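Short-chain dehydrogenase/reductase SDR (Paraburkholderia phymatum, PDB 5VA8) binds NADP and probably catalyses an NADP(H)-dependent oxidation or reduction of a substrate that remains to be identified, as a short-chain dehydrogenase/reductase. Local coordinates at residues 35-40 / 236-241; 126-131 / 143-148; 167-172 / 186-191. All coordinates share one frame; numbering follows the deposited sequence.

Contact 1. Residues 35-40 / 236-241; sequences LAAEGV and FGRACA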
loop_
_atom_site.group_PDB
_atom_site.type_symbol
_atom_site.label_atom_id
_atom_site.label_comp_id
_atom_site.label_asym_id
_atom_site.label_seq_id
_atom_site.Cartn_x
_atom_site.Cartn_y
_atom_site.Cartn_z
ATOM N N LEU A 35 4.183 -24.498 -16.804
ATOM C CA LEU A 35 5.393 -25.110 -16.252
ATOM C C LEU A 35 5.822 -26.312 -17.086
ATOM O O LEU A 35 7.003 -26.454 -17.428
ATOM C CB LEU A 35 5.169 -25.506 -14.787
ATOM C CG LEU A 35 4.981 -24.332 -13.822
ATOM C CD1 LEU A 35 4.466 -24.815 -12.463
ATOM C CD2 LEU A 35 6.289 -23.552 -13.659
ATOM N N ALA A 36 4.872 -27.180 -17.447
ATOM C CA ALA A 36 5.208 -28.330 -18.287
ATOM C C ALA A 36 5.806 -27.891 -19.620
ATOM O O ALA A 36 6.722 -28.543 -20.140
ATOM C CB ALA A 36 3.965 -29.193 -18.515
ATOM N N ALA A 37 5.295 -26.791 -20.193
ATOM C CA ALA A 37 5.816 -26.288 -21.460
ATOM C C ALA A 37 7.277 -25.879 -21.358
ATOM O O ALA A 37 7.981 -25.860 -22.373
ATOM C CB ALA A 37 4.983 -25.095 -21.939
ATOM N N GLU A 38 7.743 -25.541 -20.160
ATOM C CA GLU A 38 9.146 -25.226 -19.939
ATOM C C GLU A 38 9.925 -26.427 -19.415
ATOM O O GLU A 38 11.044 -26.267 -18.915
ATOM C CB GLU A 38 9.269 -24.035 -18.987
ATOM C CG GLU A 38 8.448 -22.803 -19.403
ATOM C CD GLU A 38 8.720 -22.328 -20.830
ATOM O OE1 GLU A 38 9.847 -22.512 -21.343
ATOM O OE2 GLU A 38 7.787 -21.772 -21.452
ATOM N N GLY A 39 9.360 -27.630 -19.535
ATOM C CA GLY A 39 10.068 -28.845 -19.205
ATOM C C GLY A 39 9.979 -29.286 -17.765
ATOM O O GLY A 39 10.707 -30.207 -17.379
ATOM N N VAL A 40 9.115 -28.671 -16.966
ATOM C CA VAL A 40 8.957 -29.044 -15.562
ATOM C C VAL A 40 8.097 -30.297 -15.462
ATOM O O VAL A 40 7.040 -30.390 -16.097
ATOM C CB VAL A 40 8.323 -27.893 -14.763
ATOM C CG1 VAL A 40 8.130 -28.301 -13.303
ATOM C CG2 VAL A 40 9.180 -26.628 -14.874
ATOM N N PHE A 236 -2.157 -16.245 -17.226
ATOM C CA PHE A 236 -1.909 -16.398 -15.795
ATOM C C PHE A 236 -0.798 -17.415 -15.549
ATOM O O PHE A 236 0.136 -17.165 -14.778
ATOM C CB PHE A 236 -3.196 -16.828 -15.085
ATOM C CG PHE A 236 -3.098 -16.801 -13.585
ATOM C CD1 PHE A 236 -3.270 -15.611 -12.884
ATOM C CD2 PHE A 236 -2.813 -17.962 -12.876
ATOM C CE1 PHE A 236 -3.176 -15.585 -11.495
ATOM C CE2 PHE A 236 -2.714 -17.940 -11.489
ATOM C CZ PHE A 236 -2.891 -16.753 -10.799
ATOM N N GLY A 237 -0.882 -18.565 -16.227
ATOM C CA GLY A 237 0.153 -19.577 -16.090
ATOM C C GLY A 237 1.520 -19.098 -16.544
ATOM O O GLY A 237 2.540 -19.472 -15.960
ATOM N N ARG A 238 1.566 -18.278 -17.602
ATOM C CA ARG A 238 2.854 -17.765 -18.060
ATOM C C ARG A 238 3.499 -16.874 -17.006
ATOM O O ARG A 238 4.717 -16.929 -16.805
ATOM C CB ARG A 238 2.691 -16.998 -19.375
ATOM C CG ARG A 238 2.050 -17.786 -20.501
ATOM C CD ARG A 238 2.872 -18.982 -20.949
ATOM N NE ARG A 238 2.292 -19.568 -22.158
ATOM C CZ ARG A 238 2.677 -20.718 -22.707
ATOM N NH1 ARG A 238 3.649 -21.433 -22.157
ATOM N NH2 ARG A 238 2.080 -21.156 -23.808
ATOM N N ALA A 239 2.706 -16.041 -16.327
ATOM C CA ALA A 239 3.264 -15.234 -15.243
ATOM C C ALA A 239 3.769 -16.119 -14.112
ATOM O O ALA A 239 4.836 -15.866 -13.542
ATOM C CB ALA A 239 2.225 -14.245 -14.719
ATOM N N CYS A 240 3.019 -17.171 -13.782
ATOM C CA CYS A 240 3.485 -18.130 -12.791
ATOM C C CYS A 240 4.821 -18.742 -13.207
ATOM O O CYS A 240 5.753 -18.839 -12.402
ATOM C CB CYS A 240 2.430 -19.217 -12.601
ATOM S SG CYS A 240 2.865 -20.460 -11.356
ATOM N N ALA A 241 4.932 -19.151 -14.473
ATOM C CA ALA A 241 6.172 -19.766 -14.937
ATOM C C ALA A 241 7.337 -18.793 -14.834
ATOM O O ALA A 241 8.445 -19.181 -14.451
ATOM C CB ALA A 241 6.014 -20.276 -16.372
HETATM O O HOH W 1 5.338 -21.430 -20.339
#
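L35 and A241 bury the most surface in this helix-to-helix contact of a Rossmann-type fold, which joins the C-terminal end of helix 26-37 to helix 233-243. The side chain of L35 leaves its helix with CG beside the backbone N and opposite the carbonyl carbon (chi1 -67°), and its CD2 branch makes the touch: L35 CD2 lies 4.0 Å from A241 CA and 4.3 Å from A241 CB. A241 turns its methyl toward the facing helix and also packs on A34, so small residues let the two helices come close, with L35 and A241 CA atoms 5.6 Å apart. L35 reaches further, to A18 and V20 of strand 17-20, and so touches the sheet as well as helix 233-243.

A more polar margin is supplied by R238 in one of its two conformers. Its CB starts out away from helix 26-37, but a bend at chi2 (-64°) brings the guanidinium back, where the methyl of A37 meets it at the edge, near its plane. The carboxylate of E38 approaches the same group obliquely, too far for a salt bridge; a water donates to E38 OE2. Helix 26-37 ends here in a Schellman motif with G39 at the C-prime position: V40 N bonds to L35 O at 3.1 Å, and G39 N to A36 O at 2.9 Å.

Contact 2. Residues 126-131 / 143-148; sequences ELIRAT and VVNITS. With TCE (3,3',3''-phosphanetriyltripropanoic acid), chain F; NAP (NADP nicotinamide-adenine-dinucleotide phosphate), chain E.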
loop_
_atom_site.group_PDB
_atom_site.type_symbol
_atom_site.label_atom_id
_atom_site.label_comp_id
_atom_site.label_asym_id
_atom_site.label_seq_id
_atom_site.Cartn_x
_atom_site.Cartn_y
_atom_site.Cartn_z
ATOM N N GLU A 126 0.530 -24.985 5.352
ATOM C CA GLU A 126 1.003 -26.317 5.696
ATOM C C GLU A 126 1.788 -26.956 4.553
ATOM O O GLU A 126 2.724 -27.726 4.812
ATOM C CB GLU A 126 -0.177 -27.188 6.121
ATOM C CG GLU A 126 -0.727 -26.795 7.495
ATOM C CD GLU A 126 0.261 -27.053 8.626
ATOM O OE1 GLU A 126 0.191 -28.144 9.236
ATOM O OE2 GLU A 126 1.113 -26.176 8.902
ATOM N N LEU A 127 1.436 -26.665 3.297
ATOM C CA LEU A 127 2.226 -27.221 2.201
ATOM C C LEU A 127 3.591 -26.561 2.121
ATOM O O LEU A 127 4.579 -27.228 1.787
ATOM C CB LEU A 127 1.481 -27.086 0.871
ATOM C CG LEU A 127 0.358 -28.122 0.715
ATOM C CD1 LEU A 127 -0.585 -27.779 -0.443
ATOM C CD2 LEU A 127 0.960 -29.511 0.526
ATOM N N ILE A 128 3.675 -25.261 2.423
ATOM C CA ILE A 128 4.990 -24.633 2.542
ATOM C C ILE A 128 5.789 -25.302 3.651
ATOM O O ILE A 128 6.951 -25.672 3.462
ATOM C CB ILE A 128 4.859 -23.120 2.773
ATOM C CG1 ILE A 128 4.300 -22.472 1.505
ATOM C CG2 ILE A 128 6.214 -22.527 3.154
ATOM C CD1 ILE A 128 3.877 -21.033 1.663
ATOM N N ARG A 129 5.172 -25.491 4.820
ATOM C CA ARG A 129 5.913 -26.093 5.927
ATOM C C ARG A 129 6.430 -27.477 5.554
ATOM O O ARG A 129 7.547 -27.860 5.941
ATOM C CB ARG A 129 5.032 -26.158 7.178
ATOM C CG ARG A 129 5.803 -26.578 8.415
ATOM C CD ARG A 129 4.983 -26.447 9.685
ATOM N NE ARG A 129 3.846 -27.364 9.724
ATOM C CZ ARG A 129 3.934 -28.656 10.034
ATOM N NH1 ARG A 129 5.111 -29.203 10.319
ATOM N NH2 ARG A 129 2.835 -29.405 10.062
ATOM N N ALA A 130 5.654 -28.232 4.771
ATOM C CA ALA A 130 6.049 -29.593 4.424
ATOM C C ALA A 130 7.095 -29.667 3.314
ATOM O O ALA A 130 7.717 -30.725 3.150
ATOM C CB ALA A 130 4.820 -30.395 4.005
ATOM N N THR A 131 7.312 -28.582 2.555
ATOM C CA THR A 131 8.217 -28.624 1.414
ATOM C C THR A 131 9.408 -27.689 1.539
ATOM O O THR A 131 10.348 -27.808 0.742
ATOM C CB THR A 131 7.463 -28.292 0.119
ATOM O OG1 THR A 131 6.869 -26.989 0.223
ATOM C CG2 THR A 131 6.369 -29.338 -0.129
ATOM N N VAL A 143 7.798 -20.832 -4.555
ATOM C CA VAL A 143 6.418 -21.004 -4.116
ATOM C C VAL A 143 5.612 -19.866 -4.716
ATOM O O VAL A 143 5.995 -18.697 -4.578
ATOM C CB VAL A 143 6.284 -20.991 -2.585
ATOM C CG1 VAL A 143 4.806 -21.140 -2.183
ATOM C CG2 VAL A 143 7.148 -22.094 -1.944
ATOM N N VAL A 144 4.508 -20.203 -5.380
ATOM C CA VAL A 144 3.576 -19.219 -5.924
ATOM C C VAL A 144 2.213 -19.532 -5.336
ATOM O O VAL A 144 1.685 -20.631 -5.550
ATOM C CB VAL A 144 3.524 -19.250 -7.460
ATOM C CG1 VAL A 144 2.441 -18.292 -7.974
ATOM C CG2 VAL A 144 4.886 -18.887 -8.055
ATOM N N ASN A 145 1.637 -18.578 -4.612
ATOM C CA ASN A 145 0.308 -18.747 -4.027
ATOM C C ASN A 145 -0.716 -18.025 -4.893
ATOM O O ASN A 145 -0.628 -16.808 -5.075
ATOM C CB ASN A 145 0.262 -18.198 -2.601
ATOM C CG ASN A 145 1.358 -18.767 -1.735
ATOM O OD1 ASN A 145 1.392 -19.970 -1.497
ATOM N ND2 ASN A 145 2.260 -17.911 -1.266
ATOM N N ILE A 146 -1.699 -18.761 -5.407
ATOM C CA ILE A 146 -2.794 -18.128 -6.136
ATOM C C ILE A 146 -3.766 -17.577 -5.107
ATOM O O ILE A 146 -4.349 -18.342 -4.328
ATOM C CB ILE A 146 -3.496 -19.124 -7.067
ATOM C CG1 ILE A 146 -2.533 -19.635 -8.138
ATOM C CG2 ILE A 146 -4.752 -18.476 -7.689
ATOM C CD1 ILE A 146 -3.160 -20.707 -9.036
ATOM N N THR A 147 -3.935 -16.250 -5.089
ATOM C CA THR A 147 -4.818 -15.634 -4.105
ATOM C C THR A 147 -5.952 -14.938 -4.846
ATOM O O THR A 147 -6.740 -15.621 -5.512
ATOM C CB THR A 147 -4.053 -14.696 -3.155
ATOM O OG1 THR A 147 -3.427 -13.619 -3.868
ATOM C CG2 THR A 147 -2.976 -15.494 -2.392
ATOM N N SER A 148 -6.028 -13.609 -4.774
ATOM C CA SER A 148 -7.175 -12.888 -5.324
ATOM C C SER A 148 -6.910 -11.397 -5.238
ATOM O O SER A 148 -6.209 -10.935 -4.336
ATOM C CB SER A 148 -8.460 -13.213 -4.553
ATOM O OG SER A 148 -9.553 -12.478 -5.092
HETATM O O16 TCE F . -12.266 -16.009 -3.716
HETATM C C14 TCE F . -12.055 -15.047 -4.505
HETATM O O15 TCE F . -11.551 -13.980 -4.084
HETATM C C5 TCE F . -12.445 -15.179 -5.976
HETATM C C2 TCE F . -12.404 -13.793 -6.611
HETATM P P TCE F . -12.583 -13.962 -8.451
HETATM C C3 TCE F . -13.881 -15.190 -8.897
HETATM C C6 TCE F . -15.158 -14.527 -8.400
HETATM C C8 TCE F . -16.290 -15.513 -8.604
HETATM O O10 TCE F . -17.310 -15.122 -9.216
HETATM O O9 TCE F . -16.190 -16.695 -8.174
HETATM C C1 TCE F . -12.925 -12.302 -9.172
HETATM C C4 TCE F . -11.747 -11.400 -8.821
HETATM C C11 TCE F . -12.069 -10.013 -9.345
HETATM O O12 TCE F . -11.231 -9.076 -9.258
HETATM O O13 TCE F . -13.196 -9.822 -9.876
HETATM P PA NAP E . -11.899 -23.512 -11.536
HETATM O O1A NAP E . -11.826 -23.230 -12.982
HETATM O O2A NAP E . -13.246 -23.967 -11.014
HETATM O O5B NAP E . -10.777 -24.615 -11.228
HETATM C C5B NAP E . -10.620 -25.086 -9.881
HETATM C C4B NAP E . -9.741 -26.304 -9.939
HETATM O O4B NAP E . -9.337 -26.646 -8.596
HETATM C C3B NAP E . -10.408 -27.562 -10.495
HETATM O O3B NAP E . -9.428 -28.381 -11.119
HETATM C C2B NAP E . -10.938 -28.222 -9.225
HETATM O O2B NAP E . -11.215 -29.616 -9.492
HETATM C C1B NAP E . -9.761 -27.958 -8.284
HETATM N N9A NAP E . -10.099 -27.974 -6.865
HETATM C C8A NAP E . -10.997 -27.160 -6.227
HETATM N N7A NAP E . -11.027 -27.313 -4.924
HETATM C C5A NAP E . -10.089 -28.308 -4.688
HETATM C C6A NAP E . -9.656 -28.943 -3.508
HETATM N N6A NAP E . -10.129 -28.652 -2.290
HETATM N N1A NAP E . -8.714 -29.906 -3.620
HETATM C C2A NAP E . -8.236 -30.196 -4.837
HETATM N N3A NAP E . -8.568 -29.665 -6.019
HETATM C C4A NAP E . -9.508 -28.725 -5.875
HETATM O O3 NAP E . -11.472 -22.230 -10.680
HETATM P PN NAP E . -10.440 -21.035 -10.950
HETATM O O1N NAP E . -9.228 -21.565 -11.603
HETATM O O2N NAP E . -11.186 -19.936 -11.599
HETATM O O5D NAP E . -10.124 -20.614 -9.443
HETATM C C5D NAP E . -8.937 -21.075 -8.766
HETATM C C4D NAP E . -8.828 -20.260 -7.502
HETATM O O4D NAP E . -8.623 -18.873 -7.858
HETATM C C3D NAP E . -10.062 -20.281 -6.591
HETATM O O3D NAP E . -9.676 -20.215 -5.218
HETATM C C2D NAP E . -10.786 -18.999 -6.990
HETATM O O2D NAP E . -11.660 -18.480 -5.993
HETATM C C1D NAP E . -9.577 -18.093 -7.197
HETATM N N1N NAP E . -9.853 -16.895 -8.028
HETATM C C2N NAP E . -10.467 -17.024 -9.216
HETATM C C3N NAP E . -10.666 -15.915 -10.010
HETATM C C7N NAP E . -11.322 -15.929 -11.357
HETATM O O7N NAP E . -11.843 -14.880 -11.783
HETATM N N7N NAP E . -11.442 -17.094 -11.987
HETATM C C4N NAP E . -10.147 -14.695 -9.582
HETATM C C5N NAP E . -9.531 -14.598 -8.345
HETATM C C6N NAP E . -9.406 -15.711 -7.570
HETATM P P2B NAP E . -12.163 -30.484 -8.519
HETATM O O1X NAP E . -11.407 -30.668 -7.245
HETATM O O2X NAP E . -13.464 -29.705 -8.319
HETATM O O3X NAP E . -12.390 -31.791 -9.305
#
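I128 packs against V143 and N145, carrying helix 110-138 onto strand 141-146, the strand that follows it in the chain. Its CB points toward the strand, and the chain then runs out extended (chi2 169°), so that CG1 and CD1 both come over the same valine methyl. I128 CG1 lies 4.0 Å from V143 CG1; I128 CD1 is equally near that methyl and continues to the amide of N145, where it stands 4.2 Å from N145 OD1. The side chains of I128 and N145 cross at about a right angle. V143 offers this methyl because its CG1 lies opposite the backbone N (chi1 179°).

The amide touched by the isoleucine tip is buried, yet its polar atoms are engaged: OD1 accepts from N95 ND2 on strand 92-95, and ND2 is held by the neighbouring strand 184-191, at N188. Partners on the two flanking strands thus fix the rotation of the amide.

Beyond the strand end the chain enters the ligand site. S148 OG donates to TCE O15 at 2.7 Å, while T147 O lies 3.4 Å from C6N of the NADP nicotinamide ring. A helix packed on an inner strand of the parallel sheet, whose C-terminal end opens onto the dinucleotide, is characteristic of the Rossmann fold of short-chain dehydrogenases/reductases.

Contact 3. Residues 167-172 / 186-191; sequences GLTGFI and INNLLP. With NAP (NADP nicotinamide-adenine-dinucleotide phosphate), chain E.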
loop_
_atom_site.group_PDB
_atom_site.type_symbol
_atom_site.label_atom_id
_atom_site.label_comp_id
_atom_site.label_asym_id
_atom_site.label_seq_id
_atom_site.Cartn_x
_atom_site.Cartn_y
_atom_site.Cartn_z
ATOM N N GLY A 167 -5.246 -13.038 5.279
ATOM C CA GLY A 167 -4.498 -13.720 6.325
ATOM C C GLY A 167 -3.298 -14.454 5.776
ATOM O O GLY A 167 -2.190 -14.355 6.317
ATOM N N LEU A 168 -3.501 -15.228 4.711
ATOM C CA LEU A 168 -2.364 -15.894 4.077
ATOM C C LEU A 168 -1.300 -14.879 3.700
ATOM O O LEU A 168 -0.110 -15.071 3.973
ATOM C CB LEU A 168 -2.820 -16.656 2.833
ATOM C CG LEU A 168 -1.672 -17.293 2.042
ATOM C CD1 LEU A 168 -0.958 -18.323 2.913
ATOM C CD2 LEU A 168 -2.196 -17.950 0.756
ATOM N N THR A 169 -1.723 -13.796 3.041
ATOM C CA THR A 169 -0.778 -12.835 2.486
ATOM C C THR A 169 0.075 -12.193 3.572
ATOM O O THR A 169 1.286 -11.995 3.387
ATOM C CB THR A 169 -1.545 -11.773 1.704
ATOM O OG1 THR A 169 -2.307 -12.423 0.681
ATOM C CG2 THR A 169 -0.580 -10.785 1.052
ATOM N N GLY A 170 -0.544 -11.852 4.709
ATOM C CA GLY A 170 0.215 -11.271 5.805
ATOM C C GLY A 170 1.248 -12.226 6.370
ATOM O O GLY A 170 2.351 -11.809 6.749
ATOM N N PHE A 171 0.906 -13.516 6.440
ATOM C CA PHE A 171 1.885 -14.500 6.896
ATOM C C PHE A 171 2.988 -14.704 5.864
ATOM O O PHE A 171 4.174 -14.788 6.224
ATOM C CB PHE A 171 1.203 -15.839 7.202
ATOM C CG PHE A 171 2.190 -16.965 7.386
ATOM C CD1 PHE A 171 2.933 -17.061 8.546
ATOM C CD2 PHE A 171 2.395 -17.888 6.368
ATOM C CE1 PHE A 171 3.878 -18.080 8.707
ATOM C CE2 PHE A 171 3.327 -18.911 6.517
ATOM C CZ PHE A 171 4.053 -19.010 7.690
ATOM N N ILE A 172 2.619 -14.817 4.583
ATOM C CA ILE A 172 3.614 -15.064 3.535
ATOM C C ILE A 172 4.687 -13.986 3.556
ATOM O O ILE A 172 5.863 -14.254 3.271
ATOM C CB ILE A 172 2.925 -15.143 2.157
ATOM C CG1 ILE A 172 2.087 -16.422 2.048
ATOM C CG2 ILE A 172 3.944 -15.031 1.013
ATOM C CD1 ILE A 172 2.908 -17.713 2.194
ATOM N N ILE A 186 9.109 -16.780 -2.514
ATOM C CA ILE A 186 7.704 -17.054 -2.228
ATOM C C ILE A 186 6.938 -15.802 -2.619
ATOM O O ILE A 186 7.177 -14.728 -2.056
ATOM C CB ILE A 186 7.448 -17.390 -0.750
ATOM C CG1 ILE A 186 8.314 -18.572 -0.307
ATOM C CG2 ILE A 186 5.953 -17.687 -0.536
ATOM C CD1 ILE A 186 8.152 -18.944 1.177
ATOM N N ASN A 187 6.054 -15.927 -3.605
ATOM C CA ASN A 187 5.327 -14.790 -4.143
ATOM C C ASN A 187 3.869 -15.175 -4.304
ATOM O O ASN A 187 3.518 -16.355 -4.334
ATOM C CB ASN A 187 5.893 -14.339 -5.497
ATOM C CG ASN A 187 7.298 -13.799 -5.372
ATOM O OD1 ASN A 187 7.506 -12.716 -4.821
ATOM N ND2 ASN A 187 8.275 -14.540 -5.895
ATOM N N ASN A 188 3.021 -14.156 -4.412
ATOM C CA ASN A 188 1.590 -14.361 -4.585
ATOM C C ASN A 188 1.156 -13.812 -5.934
ATOM O O ASN A 188 1.594 -12.735 -6.346
ATOM C CB ASN A 188 0.806 -13.691 -3.457
ATOM C CG ASN A 188 1.349 -14.056 -2.086
ATOM O OD1 ASN A 188 1.575 -15.229 -1.796
ATOM N ND2 ASN A 188 1.599 -13.051 -1.251
ATOM N N LEU A 189 0.292 -14.566 -6.614
ATOM C CA LEU A 189 -0.323 -14.151 -7.868
ATOM C C LEU A 189 -1.786 -13.868 -7.598
ATOM O O LEU A 189 -2.520 -14.769 -7.176
ATOM C CB LEU A 189 -0.190 -15.237 -8.934
ATOM C CG LEU A 189 1.029 -15.262 -9.848
ATOM C CD1 LEU A 189 0.827 -16.337 -10.904
ATOM C CD2 LEU A 189 1.266 -13.888 -10.497
ATOM N N LEU A 190 -2.207 -12.630 -7.847
ATOM C CA LEU A 190 -3.534 -12.148 -7.475
ATOM C C LEU A 190 -4.376 -11.978 -8.729
ATOM O O LEU A 190 -4.232 -10.965 -9.440
ATOM C CB LEU A 190 -3.434 -10.810 -6.731
ATOM C CG LEU A 190 -2.817 -10.710 -5.330
ATOM C CD1 LEU A 190 -1.408 -11.288 -5.243
ATOM C CD2 LEU A 190 -2.765 -9.239 -4.938
ATOM N N PRO A 191 -5.276 -12.911 -9.045
ATOM C CA PRO A 191 -6.114 -12.729 -10.237
ATOM C C PRO A 191 -7.201 -11.697 -9.999
ATOM O O PRO A 191 -7.828 -11.663 -8.935
ATOM C CB PRO A 191 -6.732 -14.119 -10.479
ATOM C CG PRO A 191 -6.236 -15.004 -9.378
ATOM C CD PRO A 191 -5.568 -14.161 -8.328
HETATM P PA NAP E . -11.899 -23.512 -11.536
HETATM O O1A NAP E . -11.826 -23.230 -12.982
HETATM O O2A NAP E . -13.246 -23.967 -11.014
HETATM O O5B NAP E . -10.777 -24.615 -11.228
HETATM C C5B NAP E . -10.620 -25.086 -9.881
HETATM C C4B NAP E . -9.741 -26.304 -9.939
HETATM O O4B NAP E . -9.337 -26.646 -8.596
HETATM C C3B NAP E . -10.408 -27.562 -10.495
HETATM O O3B NAP E . -9.428 -28.381 -11.119
HETATM C C2B NAP E . -10.938 -28.222 -9.225
HETATM O O2B NAP E . -11.215 -29.616 -9.492
HETATM C C1B NAP E . -9.761 -27.958 -8.284
HETATM N N9A NAP E . -10.099 -27.974 -6.865
HETATM C C8A NAP E . -10.997 -27.160 -6.227
HETATM N N7A NAP E . -11.027 -27.313 -4.924
HETATM C C5A NAP E . -10.089 -28.308 -4.688
HETATM C C6A NAP E . -9.656 -28.943 -3.508
HETATM N N6A NAP E . -10.129 -28.652 -2.290
HETATM N N1A NAP E . -8.714 -29.906 -3.620
HETATM C C2A NAP E . -8.236 -30.196 -4.837
HETATM N N3A NAP E . -8.568 -29.665 -6.019
HETATM C C4A NAP E . -9.508 -28.725 -5.875
HETATM O O3 NAP E . -11.472 -22.230 -10.680
HETATM P PN NAP E . -10.440 -21.035 -10.950
HETATM O O1N NAP E . -9.228 -21.565 -11.603
HETATM O O2N NAP E . -11.186 -19.936 -11.599
HETATM O O5D NAP E . -10.124 -20.614 -9.443
HETATM C C5D NAP E . -8.937 -21.075 -8.766
HETATM C C4D NAP E . -8.828 -20.260 -7.502
HETATM O O4D NAP E . -8.623 -18.873 -7.858
HETATM C C3D NAP E . -10.062 -20.281 -6.591
HETATM O O3D NAP E . -9.676 -20.215 -5.218
HETATM C C2D NAP E . -10.786 -18.999 -6.990
HETATM O O2D NAP E . -11.660 -18.480 -5.993
HETATM C C1D NAP E . -9.577 -18.093 -7.197
HETATM N N1N NAP E . -9.853 -16.895 -8.028
HETATM C C2N NAP E . -10.467 -17.024 -9.216
HETATM C C3N NAP E . -10.666 -15.915 -10.010
HETATM C C7N NAP E . -11.322 -15.929 -11.357
HETATM O O7N NAP E . -11.843 -14.880 -11.783
HETATM N N7N NAP E . -11.442 -17.094 -11.987
HETATM C C4N NAP E . -10.147 -14.695 -9.582
HETATM C C5N NAP E . -9.531 -14.598 -8.345
HETATM C C6N NAP E . -9.406 -15.711 -7.570
HETATM P P2B NAP E . -12.163 -30.484 -8.519
HETATM O O1X NAP E . -11.407 -30.668 -7.245
HETATM O O2X NAP E . -13.464 -29.705 -8.319
HETATM O O3X NAP E . -12.390 -31.791 -9.305
#
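Both polar atoms of the N188 amide are engaged by asparagines: N188 OD1 accepts from N145 ND2, and N188 ND2 donates to OD1 of N255, so the buried group bridges the strands on either side of its own. Apolar atoms of helix 159-179 cover it. The CG2 methyl of I172 comes within 3.7 Å of N188 OD1 and 3.8 Å of N188 ND2, and T169 CG2 sits 3.9 Å from N188 ND2. With chi1 at -58°, T169 OG1 stands beside the backbone N and bonds to R165 O, while CG2 lies on the side facing N188.

This is the helix-to-second-strand packing of a beta-alpha-beta crossover, in which helix 159-179 links parallel strands 141-146 and 184-191; the helix segment runs nearly antiparallel to the strand segment, at 153° and 9.6 Å between axes. One turn further along the helix from T169, I172 CG2 also meets I186 CG2 at 3.7 Å, the two side chains lying aslant. At the other end of the strand, P191 lays CB and CG against the nicotinamide of NADP, with P191 CG 3.5 Å from NAP C5N.

In the fold
The three contacts lie within one Rossmann-type domain built on a parallel sheet of seven strands. Contacts 2 and 3 follow each other in the chain, and both fall between the two segments of contact 1. Their centres are about 8 Å apart, on the neighbouring strands 141-146 and 184-191. Contact 1 joins helices 26-37 and 233-243 on the opposite face of the sheet, its centre about 17 Å from that of contact 2 and 19 Å from that of contact 3. F236 and C240 connect the layers, packing on I146, V144 and L189. Strands 141-146 and 184-191, packed by helices on both faces, thus carry T147, S148 and P191 to the NADP site.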